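Local coordinates for protein epoxyqueuosine reductase (PDB 5D6S) that binds cobalamin and two iron/sulfur clusters in a single chain of the epoxyqueuosine reductase (QueG) family, at residues M28-E33 with K145-F150; L180-E185 with C270-G275; E343-N348 with R377-K382. All blocks are in the same frame, centred on the assembly; numbering follows the deposited sequence.

Contact 1: M28-E33 with K145-F150; sequences MNIKLE and KLTENF
Ile-30 and Glu-33, on the first turn of helix 30-40, face Leu-146 and Thr-147 in the loop between helix 128-144 and strand 152-155; the backbones stay well apart, with the CA atoms of Ile-30 and Leu-146 7.8 Å from each other. Asn-29 takes the N-cap position, and its carbonyl O receives the N-H of Glu-33 at 3.0 Å, closing the turn that sets Ile-30 and Glu-33 beside the loop. No hydrogen bond crosses the contact; two methyl contacts carry it. CG2 of Ile-30 meets CG2 of Thr-147 at 4.2 Å, while the end of the isoleucine leads away from the loop, and its side chain also touches Ile-201. Leu-146 sends CD1 to the CB of Glu-33, also at 4.2 Å, because its CG stands opposite the carbonyl carbon (chi1 -47°) on a bond that points at the helix. Glu-33 thus offers the aliphatic base of its chain, which bends about the CB-CG bond. The hydroxyl of Thr-147 is directed elsewhere, in a weak hydrogen bond to Ile-143 O in the last turn of helix 128-144. This is a surface packing of an N-terminal helix on the helix-to-strand connection that leads into an outermost strand of the four-stranded antiparallel sheet.

Contact 2: L180-E185 with C270-G275; sequences LVISKE and CPYNRG. With SF4 (iron/sulfur cluster), chain F.
One sulfur serves two neighbours here: Cys-270 SG binds FE3 of the iron/sulfur cluster at 2.2 Å and also receives the CD1 methyl of Ile-182 at 3.8 Å. The cysteine belongs to a ferredoxin-like 4Fe-4S site, whose pocket also includes Cys-211, Cys-214 and Cys-217, and its sulfur stands anti to the backbone N (chi1 -171°), directed at the cluster. Ile-182, on the short strand 181-182, uses its other branch on Tyr-272. CG2 approaches the root of the tyrosine, 3.5 Å from CB and 3.6 Å from CG, and comes obliquely to the ring as the two side chains cross at about a right angle. The ring in turn presents an edge to the cluster, with sulfide S1 near its plane and 3.8 Å from CD1. The hydroxyl end is held by a hydrogen bond from Tyr-272 OH to Gly-210 O. Val-181, just before Ile-182 on the strand, gives its N-H to cobalamin, so the strand touches cobalamin there while Ile-182 packs on the ligand cysteine of the cluster. The 270-275 chain turns tightly, Asn-273 N bonding to Cys-270 O at 2.9 Å, and Pro-271 lays its CD 3.7 Å from sulfide S4.

Contact 3: E343-N348 with R377-K382; sequences EIIDKN and RGLSPK
Leu-379 has its CG opposite the carbonyl carbon (chi1 -55°), and Ile-345 holds CG2 anti to its backbone N (CG1 at chi1 -67°); these torsions bring CD2 of the leucine to CG2 of the isoleucine at 4.0 Å, the side chains crossing at about a right angle. The contact belongs to the all-helical C-terminal part of the chain, consistent with a HEAT-like stack of helices, and joins the end of helix 338-347 to the loop between helices 370-377 and 384-396. Ile-345 is buried, and it also packs on Ala-357, Ile-358 and Leu-361 of helix 351-364; Leu-379 also touches Trp-390 of helix 384-396, so the apolar pair ties together several helices. The same CD2 lies 4.2 Å from OD1 of the exposed Asp-346, whereas the other oxygen, OD2, is hydrogen-bonded to Tyr-375 OH. Asn-348, whose N-H bonds to Ile-344 O at 2.9 Å, is the first residue to leave the helix, with positive phi. Its amide is oriented by the bond of OD1 to Thr-354 OG1. The amide nitrogen faces the poorly ordered Lys-382 at the base of its chain, with ND2 of Asn-348 4.0 Å from CB of Lys-382.

The three contacts follow one another along the chain, each closing before the next opens, and none touches another. Contact 1 lies at the surface near the N-terminus, beside the four-stranded antiparallel sheet; contact 2 is buried, beside one iron/sulfur cluster and touching cobalamin; contact 3 sits in the helical C-terminal part. The centres of contacts 1 and 2 are about 32 Å apart. Those of contacts 2 and 3 are about 47 Å apart, and those of contacts 1 and 3 about 65 Å, with contact 3 on the opposite side of the chain's centre from the other two. Strand 181-182 of contact 2 packs through Val-181 on strand 190-197, a neighbour in the sheet of strand 152-155, which follows contact 1. The chain is thus elongated, its cofactors between two peripheral ends.

Contact 1: M28-E33 with K145-F150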
ATOM      1  N   MET A  28      32.021  16.057  15.893  1.00113.04           N
ATOM      2  CA  MET A  28      31.971  14.938  16.901  1.00130.63           C
ATOM      3  C   MET A  28      30.733  15.026  17.808  1.00131.67           C
ATOM      4  O   MET A  28      30.353  16.118  18.225  1.00122.99           O
ATOM      5  CB  MET A  28      33.239  14.927  17.773  1.00141.68           C
ATOM      6  CG  MET A  28      33.316  13.806  18.818  1.00145.00           C
ATOM      7  SD  MET A  28      33.404  12.115  18.166  1.00135.59           S
ATOM      8  CE  MET A  28      33.060  11.134  19.634  1.00122.82           C
ATOM      9  N   ASN A  29      30.125  13.858  18.067  1.00133.55           N
ATOM     10  CA  ASN A  29      28.897  13.644  18.842  1.00124.00           C
ATOM     11  C   ASN A  29      27.744  14.035  17.946  1.00120.16           C
ATOM     12  O   ASN A  29      26.661  14.306  18.427  1.00128.68           O
ATOM     13  CB  ASN A  29      28.863  14.368  20.198  1.00127.77           C
ATOM     14  CG  ASN A  29      29.531  13.571  21.318  1.00126.20           C
ATOM     15  OD1 ASN A  29      30.105  12.500  21.091  1.00127.14           O
ATOM     16  ND2 ASN A  29      29.453  14.096  22.537  1.00113.35           N
ATOM     17  N   ILE A  30      27.992  14.051  16.632  1.00112.25           N
ATOM     18  CA  ILE A  30      26.920  14.242  15.651  1.00103.79           C
ATOM     19  C   ILE A  30      25.865  13.164  15.802  1.00 97.10           C
ATOM     20  O   ILE A  30      24.676  13.464  15.824  1.00112.69           O
ATOM     21  CB  ILE A  30      27.358  14.264  14.153  1.00105.45           C
ATOM     22  CG1 ILE A  30      28.745  13.632  13.897  1.00109.63           C
ATOM     23  CG2 ILE A  30      27.321  15.687  13.623  1.00 99.14           C
ATOM     24  CD1 ILE A  30      28.846  12.137  14.135  1.00111.09           C
ATOM     25  N   LYS A  31      26.298  11.919  15.941  1.00 88.09           N
ATOM     26  CA  LYS A  31      25.374  10.790  16.022  1.00 87.24           C
ATOM     27  C   LYS A  31      24.385  10.959  17.198  1.00 81.20           C
ATOM     28  O   LYS A  31      23.203  10.665  17.067  1.00 79.15           O
ATOM     29  CB  LYS A  31      26.161   9.467  16.119  1.00 73.30           C
ATOM     30  CG  LYS A  31      25.284   8.243  16.245  1.00 72.17           C
ATOM     31  CD  LYS A  31      26.038   6.973  15.900  1.00 75.61           C
ATOM     32  CE  LYS A  31      25.255   5.758  16.355  1.00 76.22           C
ATOM     33  NZ  LYS A  31      25.816   4.504  15.793  1.00 82.04           N
ATOM     34  N   LEU A  32      24.883  11.431  18.334  1.00 97.42           N
ATOM     35  CA  LEU A  32      24.039  11.667  19.507  1.00101.34           C
ATOM     36  C   LEU A  32      23.186  12.912  19.268  1.00 92.03           C
ATOM     37  O   LEU A  32      22.051  12.987  19.730  1.00 95.94           O
ATOM     38  CB  LEU A  32      24.896  11.821  20.774  1.00104.43           C
ATOM     39  CG  LEU A  32      24.267  11.366  22.097  1.00108.56           C
ATOM     40  CD1 LEU A  32      25.345  11.222  23.168  1.00118.38           C
ATOM     41  CD2 LEU A  32      23.165  12.301  22.595  1.00108.41           C
ATOM     42  N   GLU A  33      23.742  13.881  18.546  1.00 89.55           N
ATOM     43  CA  GLU A  33      23.034  15.135  18.242  1.00 92.26           C
ATOM     44  C   GLU A  33      21.904  14.943  17.243  1.00 90.21           C
ATOM     45  O   GLU A  33      20.848  15.558  17.371  1.00 94.38           O
ATOM     46  CB  GLU A  33      24.000  16.215  17.721  1.00 96.69           C
ATOM     47  CG  GLU A  33      24.560  17.133  18.800  1.00102.26           C
ATOM     48  CD  GLU A  33      23.470  17.728  19.674  1.00109.44           C
ATOM     49  OE1 GLU A  33      22.381  18.057  19.134  1.00122.57           O
ATOM     50  OE2 GLU A  33      23.701  17.858  20.899  1.00110.86           O
ATOM     51  N   LYS A 145      23.682  23.124   9.805  1.00109.75           N
ATOM     52  CA  LYS A 145      24.248  23.992  10.837  1.00113.32           C
ATOM     53  C   LYS A 145      25.460  23.394  11.552  1.00105.15           C
ATOM     54  O   LYS A 145      26.451  24.084  11.777  1.00112.60           O
ATOM     55  CB  LYS A 145      23.193  24.293  11.899  1.00113.99           C
ATOM     56  CG  LYS A 145      22.001  25.074  11.392  1.00111.32           C
ATOM     57  CD  LYS A 145      20.839  24.885  12.339  1.00117.41           C
ATOM     58  CE  LYS A 145      19.715  25.836  12.004  1.00125.14           C
ATOM     59  NZ  LYS A 145      18.580  25.608  12.932  1.00131.32           N
ATOM     60  N   LEU A 146      25.364  22.121  11.919  1.00 99.46           N
ATOM     61  CA  LEU A 146      26.366  21.472  12.771  1.00 94.78           C
ATOM     62  C   LEU A 146      27.528  20.811  12.020  1.00 91.18           C
ATOM     63  O   LEU A 146      28.230  19.992  12.596  1.00 88.60           O
ATOM     64  CB  LEU A 146      25.693  20.417  13.661  1.00103.55           C
ATOM     65  CG  LEU A 146      24.404  20.799  14.402  1.00115.36           C
ATOM     66  CD1 LEU A 146      24.046  19.718  15.418  1.00116.77           C
ATOM     67  CD2 LEU A 146      24.501  22.161  15.082  1.00118.14           C
ATOM     68  N   THR A 147      27.736  21.142  10.746  1.00 93.83           N
ATOM     69  CA  THR A 147      28.916  20.672   9.987  1.00 91.30           C
ATOM     70  C   THR A 147      29.154  21.596   8.793  1.00 96.38           C
ATOM     71  O   THR A 147      28.456  22.601   8.625  1.00 94.20           O
ATOM     72  CB  THR A 147      28.742  19.253   9.394  1.00 91.72           C
ATOM     73  OG1 THR A 147      27.731  19.286   8.381  1.00 92.69           O
ATOM     74  CG2 THR A 147      28.370  18.228  10.437  1.00 93.60           C
ATOM     75  N   GLU A 148      30.132  21.239   7.967  1.00 96.16           N
ATOM     76  CA  GLU A 148      30.424  21.966   6.737  1.00111.90           C
ATOM     77  C   GLU A 148      30.589  20.963   5.603  1.00106.48           C
ATOM     78  O   GLU A 148      30.973  19.814   5.842  1.00 91.71           O
ATOM     79  CB  GLU A 148      31.715  22.787   6.886  1.00127.64           C
ATOM     80  CG  GLU A 148      31.664  24.174   6.250  1.00135.34           C
ATOM     81  CD  GLU A 148      30.930  25.186   7.112  1.00137.80           C
ATOM     82  OE1 GLU A 148      29.927  25.760   6.631  1.00140.91           O
ATOM     83  OE2 GLU A 148      31.349  25.397   8.272  1.00135.25           O
ATOM     84  N   ASN A 149      30.315  21.413   4.377  1.00101.09           N
ATOM     85  CA  ASN A 149      30.342  20.549   3.189  1.00102.03           C
ATOM     86  C   ASN A 149      29.350  19.386   3.244  1.00 99.25           C
ATOM     87  O   ASN A 149      29.544  18.360   2.588  1.00 81.89           O
ATOM     88  CB  ASN A 149      31.753  19.996   2.939  1.00103.15           C
ATOM     89  CG  ASN A 149      32.665  21.005   2.289  1.00107.14           C
ATOM     90  OD1 ASN A 149      32.222  21.866   1.529  1.00 97.74           O
ATOM     91  ND2 ASN A 149      33.956  20.898   2.573  1.00114.03           N
ATOM     92  N   PHE A 150      28.280  19.549   4.017  1.00 96.94           N
ATOM     93  CA  PHE A 150      27.275  18.506   4.150  1.00 89.64           C
ATOM     94  C   PHE A 150      26.584  18.278   2.802  1.00 94.21           C
ATOM     95  O   PHE A 150      26.133  19.236   2.158  1.00 95.26           O
ATOM     96  CB  PHE A 150      26.254  18.904   5.216  1.00 79.88           C
ATOM     97  CG  PHE A 150      25.140  17.925   5.392  1.00 73.40           C
ATOM     98  CD1 PHE A 150      25.367  16.551   5.303  1.00 73.27           C
ATOM     99  CD2 PHE A 150      23.854  18.375   5.689  1.00 74.82           C
ATOM    100  CE1 PHE A 150      24.329  15.655   5.494  1.00 77.05           C
ATOM    101  CE2 PHE A 150      22.808  17.480   5.886  1.00 71.96           C
ATOM    102  CZ  PHE A 150      23.049  16.119   5.790  1.00 77.59           C
TER

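Contact 2: L180-E185 with C270-G275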
ATOM      1  N   LEU A 180       8.293  -7.405   5.228  1.00 58.42           N
ATOM      2  CA  LEU A 180       8.294  -6.093   5.862  1.00 68.76           C
ATOM      3  C   LEU A 180       9.337  -5.922   6.973  1.00 71.03           C
ATOM      4  O   LEU A 180       9.835  -6.886   7.541  1.00 70.95           O
ATOM      5  CB  LEU A 180       6.912  -5.817   6.445  1.00 72.47           C
ATOM      6  CG  LEU A 180       5.797  -5.642   5.414  1.00 70.90           C
ATOM      7  CD1 LEU A 180       4.440  -5.758   6.098  1.00 70.79           C
ATOM      8  CD2 LEU A 180       5.940  -4.299   4.724  1.00 71.07           C
ATOM      9  N   VAL A 181       9.633  -4.668   7.284  1.00 74.21           N
ATOM     10  CA  VAL A 181      10.528  -4.328   8.382  1.00 68.83           C
ATOM     11  C   VAL A 181       9.735  -4.242   9.664  1.00 68.93           C
ATOM     12  O   VAL A 181       8.782  -3.485   9.754  1.00 70.81           O
ATOM     13  CB  VAL A 181      11.257  -3.000   8.140  1.00 62.33           C
ATOM     14  CG1 VAL A 181      11.797  -2.436   9.437  1.00 65.11           C
ATOM     15  CG2 VAL A 181      12.394  -3.203   7.146  1.00 61.42           C
ATOM     16  N   ILE A 182      10.156  -5.032  10.649  1.00 76.49           N
ATOM     17  CA  ILE A 182       9.468  -5.188  11.933  1.00 70.80           C
ATOM     18  C   ILE A 182      10.353  -4.683  13.067  1.00 69.22           C
ATOM     19  O   ILE A 182      11.473  -5.169  13.261  1.00 74.84           O
ATOM     20  CB  ILE A 182       9.207  -6.679  12.247  1.00 75.00           C
ATOM     21  CG1 ILE A 182       8.683  -7.463  11.022  1.00 79.07           C
ATOM     22  CG2 ILE A 182       8.322  -6.798  13.482  1.00 82.32           C
ATOM     23  CD1 ILE A 182       7.208  -7.805  11.015  1.00 83.70           C
ATOM     24  N   SER A 183       9.856  -3.719  13.827  1.00 71.34           N
ATOM     25  CA  SER A 183      10.519  -3.291  15.070  1.00 73.19           C
ATOM     26  C   SER A 183       9.775  -3.838  16.284  1.00 78.43           C
ATOM     27  O   SER A 183       8.556  -4.040  16.233  1.00 80.53           O
ATOM     28  CB  SER A 183      10.588  -1.766  15.163  1.00 71.30           C
ATOM     29  OG  SER A 183       9.375  -1.221  15.667  1.00 66.81           O
ATOM     30  N   LYS A 184      10.520  -4.107  17.359  1.00 96.33           N
ATOM     31  CA  LYS A 184       9.942  -4.497  18.668  1.00 96.55           C
ATOM     32  C   LYS A 184       9.007  -3.426  19.198  1.00 83.18           C
ATOM     33  O   LYS A 184       7.912  -3.702  19.672  1.00 79.50           O
ATOM     34  CB  LYS A 184      11.048  -4.708  19.712  1.00107.05           C
ATOM     35  CG  LYS A 184      11.306  -6.165  20.055  1.00125.01           C
ATOM     36  CD  LYS A 184      12.182  -6.309  21.294  1.00131.36           C
ATOM     37  CE  LYS A 184      12.209  -7.755  21.788  1.00133.74           C
ATOM     38  NZ  LYS A 184      12.866  -7.872  23.122  1.00139.48           N
ATOM     39  N   GLU A 185       9.467  -2.196  19.075  1.00 75.90           N
ATOM     40  CA  GLU A 185       8.836  -1.033  19.687  1.00 83.55           C
ATOM     41  C   GLU A 185       7.479  -0.690  19.045  1.00 87.92           C
ATOM     42  O   GLU A 185       6.501  -0.446  19.757  1.00 92.04           O
ATOM     43  CB  GLU A 185       9.785   0.186  19.575  1.00 86.11           C
ATOM     44  CG  GLU A 185      11.124   0.075  20.305  1.00 84.30           C
ATOM     45  CD  GLU A 185      12.176  -0.768  19.579  1.00 86.62           C
ATOM     46  OE1 GLU A 185      11.833  -1.710  18.823  1.00 85.35           O
ATOM     47  OE2 GLU A 185      13.373  -0.506  19.788  1.00 89.35           O
ATOM     48  N   CYS A 270       0.640 -10.967  12.443  1.00 81.11           N
ATOM     49  CA  CYS A 270       2.004 -11.008  12.964  1.00 75.78           C
ATOM     50  C   CYS A 270       2.051 -10.790  14.472  1.00 87.56           C
ATOM     51  O   CYS A 270       1.527  -9.790  14.972  1.00 85.09           O
ATOM     52  CB  CYS A 270       2.908  -9.980  12.284  1.00 75.39           C
ATOM     53  SG  CYS A 270       4.681 -10.151  12.692  1.00 65.44           S
ATOM     54  N   PRO A 271       2.711 -11.721  15.202  1.00 88.08           N
ATOM     55  CA  PRO A 271       2.862 -11.653  16.653  1.00 80.18           C
ATOM     56  C   PRO A 271       3.388 -10.312  17.113  1.00 85.67           C
ATOM     57  O   PRO A 271       2.887  -9.763  18.087  1.00 93.52           O
ATOM     58  CB  PRO A 271       3.903 -12.724  16.946  1.00 82.78           C
ATOM     59  CG  PRO A 271       3.748 -13.716  15.847  1.00 88.99           C
ATOM     60  CD  PRO A 271       3.375 -12.917  14.640  1.00 92.23           C
ATOM     61  N   TYR A 272       4.371  -9.765  16.400  1.00 80.14           N
ATOM     62  CA  TYR A 272       4.965  -8.486  16.792  1.00 69.50           C
ATOM     63  C   TYR A 272       4.002  -7.322  16.756  1.00 73.19           C
ATOM     64  O   TYR A 272       4.327  -6.243  17.261  1.00 70.74           O
ATOM     65  CB  TYR A 272       6.163  -8.142  15.922  1.00 67.37           C
ATOM     66  CG  TYR A 272       7.384  -8.971  16.176  1.00 63.86           C
ATOM     67  CD1 TYR A 272       7.556 -10.208  15.551  1.00 67.33           C
ATOM     68  CD2 TYR A 272       8.380  -8.523  17.052  1.00 69.95           C
ATOM     69  CE1 TYR A 272       8.703 -10.967  15.779  1.00 71.96           C
ATOM     70  CE2 TYR A 272       9.523  -9.275  17.299  1.00 67.85           C
ATOM     71  CZ  TYR A 272       9.687 -10.485  16.656  1.00 70.16           C
ATOM     72  OH  TYR A 272      10.826 -11.206  16.898  1.00 77.68           O
ATOM     73  N   ASN A 273       2.835  -7.509  16.139  1.00 80.37           N
ATOM     74  CA  ASN A 273       1.809  -6.450  16.108  1.00 83.15           C
ATOM     75  C   ASN A 273       0.719  -6.679  17.150  1.00 87.79           C
ATOM     76  O   ASN A 273      -0.117  -5.807  17.381  1.00 83.86           O
ATOM     77  CB  ASN A 273       1.213  -6.303  14.701  1.00 82.51           C
ATOM     78  CG  ASN A 273       2.197  -5.670  13.702  1.00 73.78           C
ATOM     79  OD1 ASN A 273       2.791  -4.638  13.986  1.00 70.79           O
ATOM     80  ND2 ASN A 273       2.365  -6.300  12.531  1.00 67.32           N
ATOM     81  N   ARG A 274       0.778  -7.849  17.791  1.00 99.66           N
ATOM     82  CA  ARG A 274      -0.140  -8.277  18.858  1.00101.59           C
ATOM     83  C   ARG A 274      -0.647  -7.130  19.738  1.00 95.23           C
ATOM     84  O   ARG A 274      -1.860  -6.950  19.875  1.00100.83           O
ATOM     85  CB  ARG A 274       0.547  -9.351  19.721  1.00111.62           C
ATOM     86  CG  ARG A 274      -0.334 -10.094  20.708  1.00120.69           C
ATOM     87  CD  ARG A 274      -1.334 -11.012  20.029  1.00120.79           C
ATOM     88  NE  ARG A 274      -2.113 -11.647  21.098  1.00124.48           N
ATOM     89  CZ  ARG A 274      -3.446 -11.756  21.142  1.00129.11           C
ATOM     90  NH1 ARG A 274      -4.217 -11.351  20.132  1.00130.79           N
ATOM     91  NH2 ARG A 274      -4.017 -12.322  22.198  1.00131.04           N
ATOM     92  N   GLY A 275       0.256  -6.343  20.315  1.00 81.98           N
ATOM     93  CA  GLY A 275      -0.174  -5.320  21.255  1.00 86.89           C
ATOM     94  C   GLY A 275       0.506  -3.982  21.145  1.00 97.98           C
ATOM     95  O   GLY A 275       1.210  -3.562  22.064  1.00 95.16           O
TER
HETATM   96 FE1  SF4 F 401       5.459 -13.509   9.534  1.00 73.56          FE
HETATM   97 FE2  SF4 F 401       5.591 -14.287  12.004  1.00 73.33          FE
HETATM   98 FE3  SF4 F 401       5.458 -11.814  11.488  1.00 69.18          FE
HETATM   99 FE4  SF4 F 401       7.569 -13.241  10.936  1.00 69.90          FE
HETATM  100  S1  SF4 F 401       6.817 -12.714  12.815  1.00 78.02           S
HETATM  101  S2  SF4 F 401       6.624 -11.768   9.751  1.00 74.24           S
HETATM  102  S3  SF4 F 401       6.626 -15.070  10.329  1.00 65.74           S
HETATM  103  S4  SF4 F 401       4.027 -13.271  11.048  1.00 76.84           S

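Contact 3: E343-N348 with R377-K382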
ATOM      1  N   GLU A 343     -27.085   2.407 -13.311  1.00 40.78           N
ATOM      2  CA  GLU A 343     -26.770   3.740 -13.845  1.00 43.47           C
ATOM      3  C   GLU A 343     -25.373   3.762 -14.463  1.00 46.40           C
ATOM      4  O   GLU A 343     -25.172   4.302 -15.562  1.00 46.23           O
ATOM      5  CB  GLU A 343     -26.889   4.831 -12.770  1.00 48.92           C
ATOM      6  CG  GLU A 343     -28.335   5.158 -12.397  1.00 66.69           C
ATOM      7  CD  GLU A 343     -28.494   6.014 -11.126  1.00 76.81           C
ATOM      8  OE1 GLU A 343     -27.517   6.690 -10.723  1.00 85.36           O
ATOM      9  OE2 GLU A 343     -29.604   5.986 -10.533  1.00 71.50           O
ATOM     10  N   ILE A 344     -24.408   3.181 -13.753  1.00 39.66           N
ATOM     11  CA  ILE A 344     -23.054   3.095 -14.265  1.00 35.60           C
ATOM     12  C   ILE A 344     -23.051   2.367 -15.615  1.00 34.09           C
ATOM     13  O   ILE A 344     -22.461   2.817 -16.583  1.00 28.52           O
ATOM     14  CB  ILE A 344     -22.159   2.354 -13.257  1.00 39.27           C
ATOM     15  CG1 ILE A 344     -21.854   3.256 -12.093  1.00 40.64           C
ATOM     16  CG2 ILE A 344     -20.847   1.908 -13.895  1.00 41.55           C
ATOM     17  CD1 ILE A 344     -21.354   2.511 -10.889  1.00 37.97           C
ATOM     18  N   ILE A 345     -23.723   1.221 -15.650  1.00 34.85           N
ATOM     19  CA  ILE A 345     -23.761   0.382 -16.841  1.00 38.46           C
ATOM     20  C   ILE A 345     -24.433   1.075 -18.042  1.00 40.43           C
ATOM     21  O   ILE A 345     -23.988   0.908 -19.158  1.00 41.64           O
ATOM     22  CB  ILE A 345     -24.486  -0.945 -16.563  1.00 37.07           C
ATOM     23  CG1 ILE A 345     -23.697  -1.810 -15.581  1.00 36.77           C
ATOM     24  CG2 ILE A 345     -24.722  -1.696 -17.864  1.00 32.94           C
ATOM     25  CD1 ILE A 345     -24.501  -2.971 -15.029  1.00 40.87           C
ATOM     26  N   ASP A 346     -25.518   1.793 -17.812  1.00 45.02           N
ATOM     27  CA  ASP A 346     -26.267   2.371 -18.924  1.00 55.16           C
ATOM     28  C   ASP A 346     -25.550   3.612 -19.456  1.00 51.39           C
ATOM     29  O   ASP A 346     -25.397   3.772 -20.662  1.00 65.01           O
ATOM     30  CB  ASP A 346     -27.761   2.485 -18.570  1.00 62.19           C
ATOM     31  CG  ASP A 346     -28.427   1.032 -18.418  1.00 81.76           C
ATOM     32  OD1 ASP A 346     -28.538   0.329 -19.471  1.00 70.15           O
ATOM     33  OD2 ASP A 346     -28.794   0.573 -17.272  1.00 63.97           O
ATOM     34  N   LYS A 347     -24.968   4.392 -18.574  1.00 51.25           N
ATOM     35  CA  LYS A 347     -24.185   5.574 -18.959  1.00 51.36           C
ATOM     36  C   LYS A 347     -22.899   5.177 -19.687  1.00 47.98           C
ATOM     37  O   LYS A 347     -22.583   5.669 -20.760  1.00 48.17           O
ATOM     38  CB  LYS A 347     -23.857   6.358 -17.688  1.00 54.76           C
ATOM     39  CG  LYS A 347     -23.324   7.753 -17.892  1.00 61.78           C
ATOM     40  CD  LYS A 347     -23.236   8.476 -16.555  1.00 72.00           C
ATOM     41  CE  LYS A 347     -22.481   9.795 -16.652  1.00 82.31           C
ATOM     42  NZ  LYS A 347     -22.944  10.622 -17.809  1.00 83.72           N
ATOM     43  N   ASN A 348     -22.180   4.251 -19.073  1.00 47.89           N
ATOM     44  CA  ASN A 348     -21.022   3.607 -19.660  1.00 45.43           C
ATOM     45  C   ASN A 348     -19.917   4.522 -20.077  1.00 46.57           C
ATOM     46  O   ASN A 348     -19.275   4.332 -21.093  1.00 46.94           O
ATOM     47  CB  ASN A 348     -21.400   2.756 -20.843  1.00 44.44           C
ATOM     48  CG  ASN A 348     -20.267   1.851 -21.294  1.00 44.51           C
ATOM     49  OD1 ASN A 348     -19.608   1.202 -20.479  1.00 53.59           O
ATOM     50  ND2 ASN A 348     -20.022   1.817 -22.587  1.00 41.54           N
ATOM     51  N   ARG A 377     -30.378  -9.777 -20.199  1.00 61.01           N
ATOM     52  CA  ARG A 377     -30.441 -10.305 -21.561  1.00 64.20           C
ATOM     53  C   ARG A 377     -30.308  -9.162 -22.565  1.00 57.57           C
ATOM     54  O   ARG A 377     -29.688  -9.311 -23.617  1.00 59.00           O
ATOM     55  CB  ARG A 377     -31.764 -11.075 -21.796  1.00 73.94           C
ATOM     56  CG  ARG A 377     -31.841 -11.869 -23.105  1.00 84.11           C
ATOM     57  CD  ARG A 377     -33.180 -12.606 -23.285  1.00 94.95           C
ATOM     58  NE  ARG A 377     -33.569 -13.424 -22.115  1.00 96.91           N
ATOM     59  CZ  ARG A 377     -34.564 -13.148 -21.266  1.00103.98           C
ATOM     60  NH1 ARG A 377     -35.324 -12.069 -21.435  1.00113.49           N
ATOM     61  NH2 ARG A 377     -34.811 -13.962 -20.238  1.00 98.17           N
ATOM     62  N   GLY A 378     -30.906  -8.030 -22.225  1.00 55.50           N
ATOM     63  CA  GLY A 378     -31.024  -6.881 -23.128  1.00 63.33           C
ATOM     64  C   GLY A 378     -29.869  -5.882 -23.201  1.00 66.83           C
ATOM     65  O   GLY A 378     -29.912  -4.953 -24.003  1.00 68.64           O
ATOM     66  N   LEU A 379     -28.830  -6.073 -22.395  1.00 68.80           N
ATOM     67  CA  LEU A 379     -27.593  -5.322 -22.571  1.00 65.88           C
ATOM     68  C   LEU A 379     -26.908  -5.919 -23.767  1.00 73.61           C
ATOM     69  O   LEU A 379     -27.023  -7.121 -24.007  1.00 97.40           O
ATOM     70  CB  LEU A 379     -26.656  -5.501 -21.377  1.00 65.92           C
ATOM     71  CG  LEU A 379     -27.162  -5.173 -19.975  1.00 63.98           C
ATOM     72  CD1 LEU A 379     -26.137  -5.573 -18.925  1.00 62.54           C
ATOM     73  CD2 LEU A 379     -27.488  -3.705 -19.852  1.00 61.15           C
ATOM     74  N   SER A 380     -26.180  -5.107 -24.518  1.00 84.96           N
ATOM     75  CA  SER A 380     -25.231  -5.651 -25.510  1.00 94.52           C
ATOM     76  C   SER A 380     -23.961  -4.857 -25.323  1.00 88.17           C
ATOM     77  O   SER A 380     -23.859  -3.736 -25.789  1.00 78.99           O
ATOM     78  CB  SER A 380     -25.753  -5.589 -26.953  1.00 96.89           C
ATOM     79  OG  SER A 380     -25.826  -4.267 -27.427  1.00 93.53           O
ATOM     80  N   PRO A 381     -23.026  -5.409 -24.547  1.00 86.47           N
ATOM     81  CA  PRO A 381     -21.840  -4.687 -24.162  1.00 78.91           C
ATOM     82  C   PRO A 381     -21.098  -4.107 -25.343  1.00 76.84           C
ATOM     83  O   PRO A 381     -20.827  -4.801 -26.308  1.00 62.70           O
ATOM     84  CB  PRO A 381     -21.019  -5.759 -23.466  1.00 79.02           C
ATOM     85  CG  PRO A 381     -22.049  -6.561 -22.766  1.00 80.79           C
ATOM     86  CD  PRO A 381     -23.184  -6.637 -23.751  1.00 83.43           C
ATOM     87  N   LYS A 382     -20.776  -2.827 -25.235  1.00 89.15           N
ATOM     88  CA  LYS A 382     -19.891  -2.131 -26.173  1.00 95.16           C
ATOM     89  C   LYS A 382     -18.548  -2.876 -26.386  1.00 83.81           C
ATOM     90  O   LYS A 382     -18.270  -3.357 -27.475  1.00 83.98           O
ATOM     91  CB  LYS A 382     -19.650  -0.714 -25.627  1.00115.97           C
ATOM     92  CG  LYS A 382     -18.452   0.060 -26.181  1.00134.32           C
ATOM     93  CD  LYS A 382     -18.834   0.980 -27.336  1.00138.63           C
ATOM     94  CE  LYS A 382     -17.811   2.089 -27.521  1.00133.97           C
ATOM     95  NZ  LYS A 382     -18.295   3.132 -28.464  1.00130.75           N
TER